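Local coordinates for malate dehydrogenase (Plasmodium falciparum, PDB 6Y91), which probably catalyses the reversible, NAD-dependent oxidation of malate to oxaloacetate, at residues A[4-9]-A[28-33]; A[113-118]-A[138-143]; A[169-174]-A[268-273]. All coordinates share one frame; numbering follows the deposited sequence.

Interaction 1: residues A[4-9]-A[28-33]. With NAD (nicotinamide-adenine-dinucleotide), chain E.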
loop_
_atom_site.group_PDB
_atom_site.type_symbol
_atom_site.label_atom_id
_atom_site.label_comp_id
_atom_site.label_asym_id
_atom_site.label_seq_id
_atom_site.Cartn_x
_atom_site.Cartn_y
_atom_site.Cartn_z
ATOM N N ILE A 4 9.981 -7.281 -16.042
ATOM C CA ILE A 4 8.676 -7.845 -16.360
ATOM C C ILE A 4 8.342 -7.433 -17.787
ATOM O O ILE A 4 8.087 -6.253 -18.061
ATOM C CB ILE A 4 7.599 -7.394 -15.372
ATOM C CG1 ILE A 4 7.958 -7.884 -13.970
ATOM C CG2 ILE A 4 6.254 -7.944 -15.789
ATOM C CD1 ILE A 4 7.199 -7.201 -12.864
ATOM N N ALA A 5 8.338 -8.406 -18.697
ATOM C CA ALA A 5 8.126 -8.154 -20.117
ATOM C C ALA A 5 6.681 -8.478 -20.476
ATOM O O ALA A 5 6.239 -9.623 -20.324
ATOM C CB ALA A 5 9.093 -8.981 -20.962
ATOM N N LEU A 6 5.952 -7.469 -20.950
ATOM C CA LEU A 6 4.553 -7.604 -21.340
ATOM C C LEU A 6 4.471 -7.727 -22.860
ATOM O O LEU A 6 4.649 -6.738 -23.578
ATOM C CB LEU A 6 3.747 -6.410 -20.834
ATOM C CG LEU A 6 3.978 -6.070 -19.359
ATOM C CD1 LEU A 6 3.360 -4.731 -19.008
ATOM C CD2 LEU A 6 3.421 -7.165 -18.464
ATOM N N ILE A 7 4.193 -8.937 -23.345
ATOM C CA ILE A 7 4.152 -9.217 -24.784
ATOM C C ILE A 7 2.710 -9.000 -25.235
ATOM O O ILE A 7 1.867 -9.896 -25.174
ATOM C CB ILE A 7 4.665 -10.616 -25.110
ATOM C CG1 ILE A 7 6.133 -10.734 -24.703
ATOM C CG2 ILE A 7 4.499 -10.921 -26.595
ATOM C CD1 ILE A 7 6.747 -12.060 -25.043
ATOM N N GLY A 8 2.431 -7.788 -25.701
ATOM C CA GLY A 8 1.068 -7.322 -25.865
ATOM C C GLY A 8 0.807 -6.148 -24.948
ATOM O O GLY A 8 0.804 -6.294 -23.721
ATOM N N SER A 9 0.586 -4.974 -25.530
ATOM C CA SER A 9 0.385 -3.741 -24.782
ATOM C C SER A 9 -1.013 -3.189 -25.017
ATOM O O SER A 9 -1.211 -1.981 -25.171
ATOM C CB SER A 9 1.449 -2.708 -25.146
ATOM O OG SER A 9 2.723 -3.317 -25.269
ATOM N N LEU A 28 9.598 -2.598 -16.371
ATOM C CA LEU A 28 8.654 -3.008 -17.401
ATOM C C LEU A 28 9.221 -2.838 -18.805
ATOM O O LEU A 28 9.862 -1.828 -19.108
ATOM C CB LEU A 28 7.359 -2.205 -17.301
ATOM C CG LEU A 28 6.568 -2.323 -16.008
ATOM C CD1 LEU A 28 5.335 -1.457 -16.134
ATOM C CD2 LEU A 28 6.202 -3.775 -15.746
ATOM N N ILE A 29 8.988 -3.834 -19.653
ATOM C CA ILE A 29 9.093 -3.684 -21.100
ATOM C C ILE A 29 7.719 -3.934 -21.709
ATOM O O ILE A 29 7.168 -5.037 -21.593
ATOM C CB ILE A 29 10.154 -4.607 -21.714
ATOM C CG1 ILE A 29 11.549 -4.067 -21.394
ATOM C CG2 ILE A 29 9.965 -4.677 -23.223
ATOM C CD1 ILE A 29 12.540 -5.109 -21.042
ATOM N N LEU A 30 7.160 -2.907 -22.340
ATOM C CA LEU A 30 5.884 -3.006 -23.038
ATOM C C LEU A 30 6.165 -3.257 -24.515
ATOM O O LEU A 30 6.645 -2.364 -25.222
ATOM C CB LEU A 30 5.063 -1.736 -22.838
ATOM C CG LEU A 30 4.315 -1.700 -21.508
ATOM C CD1 LEU A 30 4.180 -0.274 -21.009
ATOM C CD2 LEU A 30 2.950 -2.349 -21.660
ATOM N N TYR A 31 5.905 -4.478 -24.971
ATOM C CA TYR A 31 6.108 -4.850 -26.362
ATOM C C TYR A 31 4.766 -4.989 -27.070
ATOM O O TYR A 31 3.801 -5.511 -26.503
ATOM C CB TYR A 31 6.890 -6.160 -26.479
ATOM C CG TYR A 31 6.869 -6.745 -27.874
ATOM C CD1 TYR A 31 7.635 -6.191 -28.892
ATOM C CD2 TYR A 31 6.073 -7.840 -28.176
ATOM C CE1 TYR A 31 7.614 -6.718 -30.171
ATOM C CE2 TYR A 31 6.043 -8.373 -29.451
ATOM C CZ TYR A 31 6.817 -7.809 -30.444
ATOM O OH TYR A 31 6.793 -8.336 -31.715
ATOM N N ASP A 32 4.716 -4.522 -28.315
ATOM C CA ASP A 32 3.555 -4.721 -29.164
ATOM C C ASP A 32 4.008 -4.684 -30.614
ATOM O O ASP A 32 5.108 -4.224 -30.932
ATOM C CB ASP A 32 2.471 -3.668 -28.905
ATOM C CG ASP A 32 1.073 -4.187 -29.186
ATOM O OD1 ASP A 32 0.678 -4.222 -30.370
ATOM O OD2 ASP A 32 0.369 -4.560 -28.223
ATOM N N VAL A 33 3.141 -5.180 -31.496
ATOM C CA VAL A 33 3.451 -5.192 -32.920
ATOM C C VAL A 33 3.101 -3.870 -33.599
ATOM O O VAL A 33 3.707 -3.533 -34.626
ATOM C CB VAL A 33 2.736 -6.371 -33.614
ATOM C CG1 VAL A 33 1.237 -6.124 -33.699
ATOM C CG2 VAL A 33 3.330 -6.632 -34.992
HETATM P PA NAD E . -6.224 -6.118 -26.886
HETATM O O1A NAD E . -6.879 -4.940 -26.349
HETATM O O2A NAD E . -6.706 -6.143 -28.249
HETATM O O5B NAD E . -4.602 -6.004 -26.818
HETATM C C5B NAD E . -3.883 -7.016 -27.486
HETATM C C4B NAD E . -2.706 -6.448 -28.157
HETATM O O4B NAD E . -1.969 -7.536 -28.863
HETATM C C3B NAD E . -3.140 -5.450 -29.188
HETATM O O3B NAD E . -2.627 -4.123 -28.814
HETATM C C2B NAD E . -2.576 -5.872 -30.451
HETATM O O2B NAD E . -2.024 -4.717 -31.154
HETATM C C1B NAD E . -1.477 -6.804 -30.070
HETATM N N9A NAD E . -1.043 -7.702 -31.093
HETATM C C8A NAD E . -1.749 -8.099 -32.145
HETATM N N7A NAD E . -1.111 -8.829 -32.795
HETATM C C5A NAD E . 0.126 -9.039 -32.278
HETATM C C6A NAD E . 1.300 -9.827 -32.659
HETATM N N6A NAD E . 1.305 -10.644 -33.865
HETATM N N1A NAD E . 2.484 -9.782 -31.806
HETATM C C2A NAD E . 2.387 -8.990 -30.711
HETATM N N3A NAD E . 1.375 -8.315 -30.390
HETATM C C4A NAD E . 0.366 -8.281 -31.009
HETATM O O3 NAD E . -6.643 -7.483 -26.079
HETATM P PN NAD E . -6.810 -7.620 -24.427
HETATM O O1N NAD E . -5.649 -7.090 -23.698
HETATM O O2N NAD E . -7.924 -6.837 -23.898
HETATM O O5D NAD E . -6.937 -9.247 -24.105
HETATM C C5D NAD E . -5.765 -10.025 -24.316
HETATM C C4D NAD E . -6.040 -11.465 -24.433
HETATM O O4D NAD E . -6.489 -12.062 -23.134
HETATM C C3D NAD E . -7.213 -11.574 -25.396
HETATM O O3D NAD E . -7.172 -12.772 -26.190
HETATM C C2D NAD E . -8.349 -11.662 -24.521
HETATM O O2D NAD E . -9.446 -12.024 -25.354
HETATM C C1D NAD E . -7.838 -12.671 -23.474
HETATM N N1N NAD E . -8.563 -12.851 -22.417
HETATM C C2N NAD E . -8.177 -13.918 -21.583
HETATM C C3N NAD E . -8.908 -14.187 -20.205
HETATM C C7N NAD E . -8.423 -15.361 -19.315
HETATM O O7N NAD E . -9.039 -15.726 -18.364
HETATM N N7N NAD E . -7.162 -16.030 -19.676
HETATM C C4N NAD E . -9.945 -13.362 -19.831
HETATM C C5N NAD E . -10.194 -12.207 -20.590
HETATM C C6N NAD E . -9.394 -11.907 -21.904
#
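Ser9 and Asp32 meet just beyond two paired parallel strands, where the contact passes from sheet hydrogen bonding to cofactor binding. The N-H of Ser9 runs almost straight (169°) to OD2 of Asp32, with Ser9 N 2.7 Å from that oxygen and on its anti lone pair. OD2 of Asp32 also accepts the O3B hydroxyl of NAD at 3.1 Å, while Asp32 OD1 takes the neighbouring O2B hydroxyl at 2.9 Å. One carboxylate thus holds both hydroxyls of the adenosine ribose, the classic mark of an NAD-binding Rossmann domain. The carboxylate gets there because CG lies broadly anti to the backbone N (chi1 -151°), and the amide of Val34 gives OD1 a further bond.

Behind this first shell, the carbonyl of Tyr31 is gripped from opposite faces of its plane. Gly8 N donates to Tyr31 O at 2.8 Å. From the other face the hydroxyl of Ser9 comes in steeply, OG lying 2.7 Å from Tyr31 O and 80° out of the carbonyl plane. Further back, the amides of Leu6, Ile29 and Tyr31 complete the parallel pairing. On one face of the sheet Leu6 and Leu30 lie side by side, pointing the same way, with Leu6 CD1 3.6 Å from Leu30 CD2; Ile4 and Leu28 do likewise. On the other, CG2 of Ile7 meets the edge of the Tyr31 ring, 3.8 Å from CD2 of Tyr31.

Gly8 opens what is probably the glycine-rich GxGxxG turn that leads into helix 11-22. This helix packs on Ile4, Leu6 and Leu28 and completes the beta-alpha-beta crossover, helix 37-52 covers Leu30 and Ser9, and strand 72-75 pairs with the far edge of strand 3-7.

Interaction 2: residues A[113-118]-A[138-143]. With NAD (nicotinamide-adenine-dinucleotide), chain E.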
loop_
_atom_site.group_PDB
_atom_site.type_symbol
_atom_site.label_atom_id
_atom_site.label_comp_id
_atom_site.label_asym_id
_atom_site.label_seq_id
_atom_site.Cartn_x
_atom_site.Cartn_y
_atom_site.Cartn_z
ATOM N N PHE A 113 9.689 -17.120 -16.408
ATOM C CA PHE A 113 8.375 -17.646 -16.068
ATOM C C PHE A 113 7.326 -16.994 -16.964
ATOM O O PHE A 113 7.293 -15.766 -17.101
ATOM C CB PHE A 113 8.076 -17.377 -14.594
ATOM C CG PHE A 113 6.791 -17.979 -14.103
ATOM C CD1 PHE A 113 6.510 -19.321 -14.300
ATOM C CD2 PHE A 113 5.873 -17.198 -13.420
ATOM C CE1 PHE A 113 5.327 -19.869 -13.835
ATOM C CE2 PHE A 113 4.692 -17.736 -12.953
ATOM C CZ PHE A 113 4.417 -19.075 -13.158
ATOM N N VAL A 114 6.466 -17.812 -17.570
ATOM C CA VAL A 114 5.620 -17.381 -18.680
ATOM C C VAL A 114 4.156 -17.550 -18.293
ATOM O O VAL A 114 3.717 -18.663 -17.974
ATOM C CB VAL A 114 5.929 -18.158 -19.969
ATOM C CG1 VAL A 114 5.080 -17.632 -21.119
ATOM C CG2 VAL A 114 7.410 -18.071 -20.302
ATOM N N ILE A 115 3.407 -16.447 -18.331
ATOM C CA ILE A 115 1.978 -16.414 -18.033
ATOM C C ILE A 115 1.253 -16.040 -19.323
ATOM O O ILE A 115 1.236 -14.867 -19.711
ATOM C CB ILE A 115 1.654 -15.425 -16.906
ATOM C CG1 ILE A 115 2.429 -15.761 -15.626
ATOM C CG2 ILE A 115 0.150 -15.375 -16.640
ATOM C CD1 ILE A 115 2.244 -14.718 -14.533
ATOM N N CYS A 116 0.635 -17.026 -19.976
ATOM C CA CYS A 116 -0.130 -16.778 -21.195
ATOM C C CYS A 116 -1.560 -16.378 -20.852
ATOM O O CYS A 116 -2.153 -16.910 -19.907
ATOM C CB CYS A 116 -0.121 -18.023 -22.088
ATOM S SG CYS A 116 1.523 -18.683 -22.426
ATOM N N VAL A 117 -2.114 -15.439 -21.629
ATOM C CA VAL A 117 -3.438 -14.881 -21.355
ATOM C C VAL A 117 -4.323 -14.991 -22.589
ATOM O O VAL A 117 -5.546 -15.165 -22.478
ATOM C CB VAL A 117 -3.338 -13.412 -20.877
ATOM C CG1 VAL A 117 -4.702 -12.869 -20.422
ATOM C CG2 VAL A 117 -2.311 -13.282 -19.753
ATOM N N SER A 118 -3.705 -14.891 -23.766
ATOM C CA SER A 118 -4.442 -14.876 -25.030
ATOM C C SER A 118 -5.359 -16.090 -25.147
ATOM O O SER A 118 -5.003 -17.190 -24.744
ATOM C CB SER A 118 -3.469 -14.839 -26.213
ATOM O OG SER A 118 -2.381 -13.965 -25.960
ATOM N N LYS A 138 7.649 -23.922 -15.888
ATOM C CA LYS A 138 7.843 -22.488 -16.057
ATOM C C LYS A 138 6.778 -21.850 -16.938
ATOM O O LYS A 138 6.863 -20.650 -17.218
ATOM C CB LYS A 138 9.226 -22.205 -16.652
ATOM C CG LYS A 138 10.377 -22.380 -15.681
ATOM C CD LYS A 138 10.811 -21.049 -15.096
ATOM C CE LYS A 138 12.203 -21.147 -14.503
ATOM N NZ LYS A 138 12.955 -19.871 -14.644
ATOM N N ILE A 139 5.780 -22.615 -17.370
ATOM C CA ILE A 139 4.747 -22.135 -18.278
ATOM C C ILE A 139 3.396 -22.289 -17.594
ATOM O O ILE A 139 3.150 -23.286 -16.907
ATOM C CB ILE A 139 4.769 -22.910 -19.615
ATOM C CG1 ILE A 139 6.122 -22.754 -20.308
ATOM C CG2 ILE A 139 3.646 -22.453 -20.535
ATOM C CD1 ILE A 139 6.342 -23.760 -21.409
ATOM N N CYS A 140 2.517 -21.311 -17.797
ATOM C CA CYS A 140 1.170 -21.379 -17.251
ATOM C C CYS A 140 0.287 -20.377 -17.979
ATOM O O CYS A 140 0.771 -19.459 -18.646
ATOM C CB CYS A 140 1.153 -21.128 -15.738
ATOM S SG CYS A 140 1.621 -19.468 -15.227
ATOM N N GLY A 141 -1.019 -20.584 -17.851
ATOM C CA GLY A 141 -1.999 -19.590 -18.237
ATOM C C GLY A 141 -2.843 -19.188 -17.044
ATOM O O GLY A 141 -3.018 -19.960 -16.100
ATOM N N MET A 142 -3.354 -17.961 -17.088
ATOM C CA MET A 142 -4.257 -17.459 -16.059
ATOM C C MET A 142 -5.697 -17.673 -16.503
ATOM O O MET A 142 -6.121 -17.143 -17.536
ATOM C CB MET A 142 -3.996 -15.979 -15.783
ATOM C CG MET A 142 -4.873 -15.370 -14.689
ATOM S SD MET A 142 -6.536 -14.879 -15.208
ATOM C CE MET A 142 -6.183 -13.951 -16.694
ATOM N N ALA A 143 -6.446 -18.451 -15.724
ATOM C CA ALA A 143 -7.889 -18.534 -15.898
ATOM C C ALA A 143 -8.597 -18.713 -14.562
ATOM O O ALA A 143 -9.465 -17.911 -14.199
ATOM C CB ALA A 143 -8.248 -19.684 -16.833
HETATM P PA NAD E . -6.224 -6.118 -26.886
HETATM O O1A NAD E . -6.879 -4.940 -26.349
HETATM O O2A NAD E . -6.706 -6.143 -28.249
HETATM O O5B NAD E . -4.602 -6.004 -26.818
HETATM C C5B NAD E . -3.883 -7.016 -27.486
HETATM C C4B NAD E . -2.706 -6.448 -28.157
HETATM O O4B NAD E . -1.969 -7.536 -28.863
HETATM C C3B NAD E . -3.140 -5.450 -29.188
HETATM O O3B NAD E . -2.627 -4.123 -28.814
HETATM C C2B NAD E . -2.576 -5.872 -30.451
HETATM O O2B NAD E . -2.024 -4.717 -31.154
HETATM C C1B NAD E . -1.477 -6.804 -30.070
HETATM N N9A NAD E . -1.043 -7.702 -31.093
HETATM C C8A NAD E . -1.749 -8.099 -32.145
HETATM N N7A NAD E . -1.111 -8.829 -32.795
HETATM C C5A NAD E . 0.126 -9.039 -32.278
HETATM C C6A NAD E . 1.300 -9.827 -32.659
HETATM N N6A NAD E . 1.305 -10.644 -33.865
HETATM N N1A NAD E . 2.484 -9.782 -31.806
HETATM C C2A NAD E . 2.387 -8.990 -30.711
HETATM N N3A NAD E . 1.375 -8.315 -30.390
HETATM C C4A NAD E . 0.366 -8.281 -31.009
HETATM O O3 NAD E . -6.643 -7.483 -26.079
HETATM P PN NAD E . -6.810 -7.620 -24.427
HETATM O O1N NAD E . -5.649 -7.090 -23.698
HETATM O O2N NAD E . -7.924 -6.837 -23.898
HETATM O O5D NAD E . -6.937 -9.247 -24.105
HETATM C C5D NAD E . -5.765 -10.025 -24.316
HETATM C C4D NAD E . -6.040 -11.465 -24.433
HETATM O O4D NAD E . -6.489 -12.062 -23.134
HETATM C C3D NAD E . -7.213 -11.574 -25.396
HETATM O O3D NAD E . -7.172 -12.772 -26.190
HETATM C C2D NAD E . -8.349 -11.662 -24.521
HETATM O O2D NAD E . -9.446 -12.024 -25.354
HETATM C C1D NAD E . -7.838 -12.671 -23.474
HETATM N N1N NAD E . -8.563 -12.851 -22.417
HETATM C C2N NAD E . -8.177 -13.918 -21.583
HETATM C C3N NAD E . -8.908 -14.187 -20.205
HETATM C C7N NAD E . -8.423 -15.361 -19.315
HETATM O O7N NAD E . -9.039 -15.726 -18.364
HETATM N N7N NAD E . -7.162 -16.030 -19.676
HETATM C C4N NAD E . -9.945 -13.362 -19.831
HETATM C C5N NAD E . -10.194 -12.207 -20.590
HETATM C C6N NAD E . -9.394 -11.907 -21.904
#
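Val114 and Cys116 tie strand 113-116 to strand 139-141 in parallel, the two short axes approaching to 4.5 Å at an angle of 24°. Val114 N donates to Lys138 O, Cys140 N to Val114 O and Cys116 N to Cys140 O, and Met142 N reaches Cys116 O at 3.2 Å.

At the start of the pair, the Phe113 ring reaches across to the other segment, its CG anti to the backbone N (chi1 -175°), with Lys138 CA at its edge. Ring atom CD1 comes within 3.2 Å of Lys138 O, and farther round the ring CZ lies 3.5 Å from Cys140 SG, a sulfur-aromatic contact with the sulfur oblique to the ring. Ile115 CG1 also touches that sulfur, and Tyr243 of helix 230-244 stacks on the Phe113 ring.

At the far end the backbone turns to NAD. The carboxamide nitrogen N7N donates to Met142 O at 2.6 Å and more weakly to Val117 O at 3.3 Å, which ties down the amide end of the nicotinamide. Bends at chi2 and chi3 bring the methyl of Met142 alongside, its CE 3.7 Å from NAD C7N, while Val117 CG1 packs against O4D of the nicotinamide ribose.

With helix 121-132 as the crossover, this is the last beta-alpha-beta unit of the Rossmann sheet, and the backbone at Val117 and Met142 forms part of the nicotinamide side of the cofactor site.

Interaction 3: residues A[169-174]-A[268-273]. With NAD (nicotinamide-adenine-dinucleotide), chain E.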
loop_
_atom_site.group_PDB
_atom_site.type_symbol
_atom_site.label_atom_id
_atom_site.label_comp_id
_atom_site.label_asym_id
_atom_site.label_seq_id
_atom_site.Cartn_x
_atom_site.Cartn_y
_atom_site.Cartn_z
ATOM N N VAL A 169 -12.087 -23.883 -5.057
ATOM C CA VAL A 169 -11.397 -24.558 -6.148
ATOM C C VAL A 169 -12.309 -24.592 -7.365
ATOM O O VAL A 169 -13.450 -25.062 -7.281
ATOM C CB VAL A 169 -10.990 -25.984 -5.746
ATOM C CG1 VAL A 169 -10.603 -26.782 -6.981
ATOM C CG2 VAL A 169 -9.850 -25.930 -4.760
ATOM N N ILE A 170 -11.824 -24.081 -8.491
ATOM C CA ILE A 170 -12.491 -24.267 -9.773
ATOM C C ILE A 170 -11.494 -24.900 -10.737
ATOM O O ILE A 170 -10.525 -24.255 -11.163
ATOM C CB ILE A 170 -13.033 -22.948 -10.324
ATOM C CG1 ILE A 170 -14.214 -22.473 -9.478
ATOM C CG2 ILE A 170 -13.469 -23.123 -11.771
ATOM C CD1 ILE A 170 -14.799 -21.153 -9.912
ATOM N N LEU A 171 -11.745 -26.153 -11.099
ATOM C CA LEU A 171 -10.934 -26.881 -12.061
ATOM C C LEU A 171 -11.453 -26.657 -13.477
ATOM O O LEU A 171 -12.619 -26.317 -13.695
ATOM C CB LEU A 171 -10.926 -28.380 -11.745
ATOM C CG LEU A 171 -10.434 -28.814 -10.363
ATOM C CD1 LEU A 171 -10.777 -30.273 -10.110
ATOM C CD2 LEU A 171 -8.937 -28.582 -10.222
ATOM N N GLY A 172 -10.569 -26.854 -14.441
ATOM C CA GLY A 172 -10.986 -27.055 -15.812
ATOM C C GLY A 172 -10.850 -25.820 -16.675
ATOM O O GLY A 172 -10.280 -24.794 -16.292
ATOM N N GLY A 173 -11.404 -25.945 -17.879
ATOM C CA GLY A 173 -11.246 -24.902 -18.874
ATOM C C GLY A 173 -11.897 -23.595 -18.462
ATOM O O GLY A 173 -12.884 -23.562 -17.727
ATOM N N HIS A 174 -11.320 -22.499 -18.949
ATOM C CA HIS A 174 -11.878 -21.165 -18.765
ATOM C C HIS A 174 -13.072 -20.927 -19.682
ATOM O O HIS A 174 -13.007 -20.060 -20.555
ATOM C CB HIS A 174 -10.808 -20.107 -19.043
ATOM C CG HIS A 174 -11.207 -18.717 -18.656
ATOM N ND1 HIS A 174 -11.510 -18.362 -17.359
ATOM C CD2 HIS A 174 -11.350 -17.592 -19.396
ATOM C CE1 HIS A 174 -11.823 -17.079 -17.318
ATOM N NE2 HIS A 174 -11.734 -16.589 -18.541
ATOM N N VAL A 268 -3.819 -27.803 -18.649
ATOM C CA VAL A 268 -5.242 -27.595 -18.415
ATOM C C VAL A 268 -5.398 -26.946 -17.045
ATOM O O VAL A 268 -4.538 -27.081 -16.172
ATOM C CB VAL A 268 -6.034 -28.925 -18.539
ATOM C CG1 VAL A 268 -5.618 -29.898 -17.467
ATOM C CG2 VAL A 268 -7.542 -28.690 -18.522
ATOM N N GLY A 269 -6.509 -26.235 -16.858
ATOM C CA GLY A 269 -6.814 -25.614 -15.580
ATOM C C GLY A 269 -6.888 -26.575 -14.410
ATOM O O GLY A 269 -7.749 -27.460 -14.376
ATOM N N SER A 270 -5.990 -26.406 -13.440
ATOM C CA SER A 270 -5.897 -27.306 -12.299
ATOM C C SER A 270 -5.392 -26.528 -11.089
ATOM O O SER A 270 -5.038 -25.352 -11.186
ATOM C CB SER A 270 -4.979 -28.490 -12.613
ATOM O OG SER A 270 -5.268 -29.588 -11.769
ATOM N N THR A 271 -5.357 -27.205 -9.941
ATOM C CA THR A 271 -4.784 -26.640 -8.725
ATOM C C THR A 271 -3.261 -26.689 -8.782
ATOM O O THR A 271 -2.675 -27.693 -9.197
ATOM C CB THR A 271 -5.282 -27.403 -7.496
ATOM O OG1 THR A 271 -5.201 -28.814 -7.738
ATOM C CG2 THR A 271 -6.727 -27.027 -7.180
ATOM N N ALA A 272 -2.619 -25.600 -8.358
ATOM C CA ALA A 272 -1.167 -25.523 -8.435
ATOM C C ALA A 272 -0.608 -24.556 -7.399
ATOM O O ALA A 272 -1.273 -23.600 -6.986
ATOM C CB ALA A 272 -0.710 -25.102 -9.838
ATOM N N LYS A 273 0.631 -24.828 -6.984
ATOM C CA LYS A 273 1.453 -23.872 -6.248
ATOM C C LYS A 273 2.364 -23.136 -7.220
ATOM O O LYS A 273 2.941 -23.743 -8.127
ATOM C CB LYS A 273 2.337 -24.577 -5.222
ATOM C CG LYS A 273 1.720 -24.941 -3.897
ATOM C CD LYS A 273 2.697 -25.843 -3.159
ATOM C CE LYS A 273 2.007 -26.694 -2.125
ATOM N NZ LYS A 273 2.764 -27.936 -1.788
HETATM P PA NAD E . -6.224 -6.118 -26.886
HETATM O O1A NAD E . -6.879 -4.940 -26.349
HETATM O O2A NAD E . -6.706 -6.143 -28.249
HETATM O O5B NAD E . -4.602 -6.004 -26.818
HETATM C C5B NAD E . -3.883 -7.016 -27.486
HETATM C C4B NAD E . -2.706 -6.448 -28.157
HETATM O O4B NAD E . -1.969 -7.536 -28.863
HETATM C C3B NAD E . -3.140 -5.450 -29.188
HETATM O O3B NAD E . -2.627 -4.123 -28.814
HETATM C C2B NAD E . -2.576 -5.872 -30.451
HETATM O O2B NAD E . -2.024 -4.717 -31.154
HETATM C C1B NAD E . -1.477 -6.804 -30.070
HETATM N N9A NAD E . -1.043 -7.702 -31.093
HETATM C C8A NAD E . -1.749 -8.099 -32.145
HETATM N N7A NAD E . -1.111 -8.829 -32.795
HETATM C C5A NAD E . 0.126 -9.039 -32.278
HETATM C C6A NAD E . 1.300 -9.827 -32.659
HETATM N N6A NAD E . 1.305 -10.644 -33.865
HETATM N N1A NAD E . 2.484 -9.782 -31.806
HETATM C C2A NAD E . 2.387 -8.990 -30.711
HETATM N N3A NAD E . 1.375 -8.315 -30.390
HETATM C C4A NAD E . 0.366 -8.281 -31.009
HETATM O O3 NAD E . -6.643 -7.483 -26.079
HETATM P PN NAD E . -6.810 -7.620 -24.427
HETATM O O1N NAD E . -5.649 -7.090 -23.698
HETATM O O2N NAD E . -7.924 -6.837 -23.898
HETATM O O5D NAD E . -6.937 -9.247 -24.105
HETATM C C5D NAD E . -5.765 -10.025 -24.316
HETATM C C4D NAD E . -6.040 -11.465 -24.433
HETATM O O4D NAD E . -6.489 -12.062 -23.134
HETATM C C3D NAD E . -7.213 -11.574 -25.396
HETATM O O3D NAD E . -7.172 -12.772 -26.190
HETATM C C2D NAD E . -8.349 -11.662 -24.521
HETATM O O2D NAD E . -9.446 -12.024 -25.354
HETATM C C1D NAD E . -7.838 -12.671 -23.474
HETATM N N1N NAD E . -8.563 -12.851 -22.417
HETATM C C2N NAD E . -8.177 -13.918 -21.583
HETATM C C3N NAD E . -8.908 -14.187 -20.205
HETATM C C7N NAD E . -8.423 -15.361 -19.315
HETATM O O7N NAD E . -9.039 -15.726 -18.364
HETATM N N7N NAD E . -7.162 -16.030 -19.676
HETATM C C4N NAD E . -9.945 -13.362 -19.831
HETATM C C5N NAD E . -10.194 -12.207 -20.590
HETATM C C6N NAD E . -9.394 -11.907 -21.904
#
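Gly172 and Gly269 come together at the tightest point of this contact, their CA atoms 4.4 Å apart with no side chain between them. The amide of Gly172 donates to Gly269 O, the N lying 2.9 Å from that oxygen. It approaches from above, 47° out of the carbonyl plane, rather than along a lone pair. Tyr294 OH also bonds Gly269 O, and it bonds OG of Ser270 as well, so the corner of the chain at Gly269 has two partners on its carbonyl.

Next to this bond the contact is van der Waals packing. Leu171 carries its CG anti to the carbonyl carbon (chi1 -58°) and lays CD2 on the backbone beyond the corner, 3.8 Å from Thr271 N and 3.9 Å from Ser270 CA. Val169 and Thr271 cross at about a right angle, CG1 of Val169 touching CG2 of Thr271 at 3.9 Å. The hydroxyl of Thr271 serves elsewhere, bonding to Val282 O and Tyr261 OH.

The strands run at 116° to each other and belong to two different antiparallel sheets of the C-terminal alpha/beta domain: strand 166-172 pairs with 178-187, and 270-275 with 249-258. The contact is a joint between sheets, and Val190 of the second subunit packs on Val169.

Beyond Gly172 the chain leaves its partner. Gly173 and His174 are partly open to solvent, and His174, the probable proton acceptor, is poorly ordered. Its ring lies with one face against the carboxamide oxygen of NAD, and ND1 bonds Asp147 OD2, as in the His-Asp pair of this family. On the other strand Lys273, also partly exposed, packs on Val161 of the second subunit.

Overall arrangement
Interactions 1 and 2 belong to one parallel Rossmann sheet, their centres about 14 Å apart, and each closes a beta-alpha-beta unit by regular backbone bonds; interaction 3 lies in the C-terminal domain, where two sheets meet through a single bond and a few side-chain contacts. All three are largely buried where their segments touch, but only interaction 3 reaches a second subunit. NAD links them: a carboxylate holds its adenosine ribose at interaction 1, backbone carbonyls its carboxamide at interaction 2, and the ring face of the probable catalytic histidine lies against that carboxamide at interaction 3. Ala143 CB packs 3.4 Å from His174 CB, joining the last two directly.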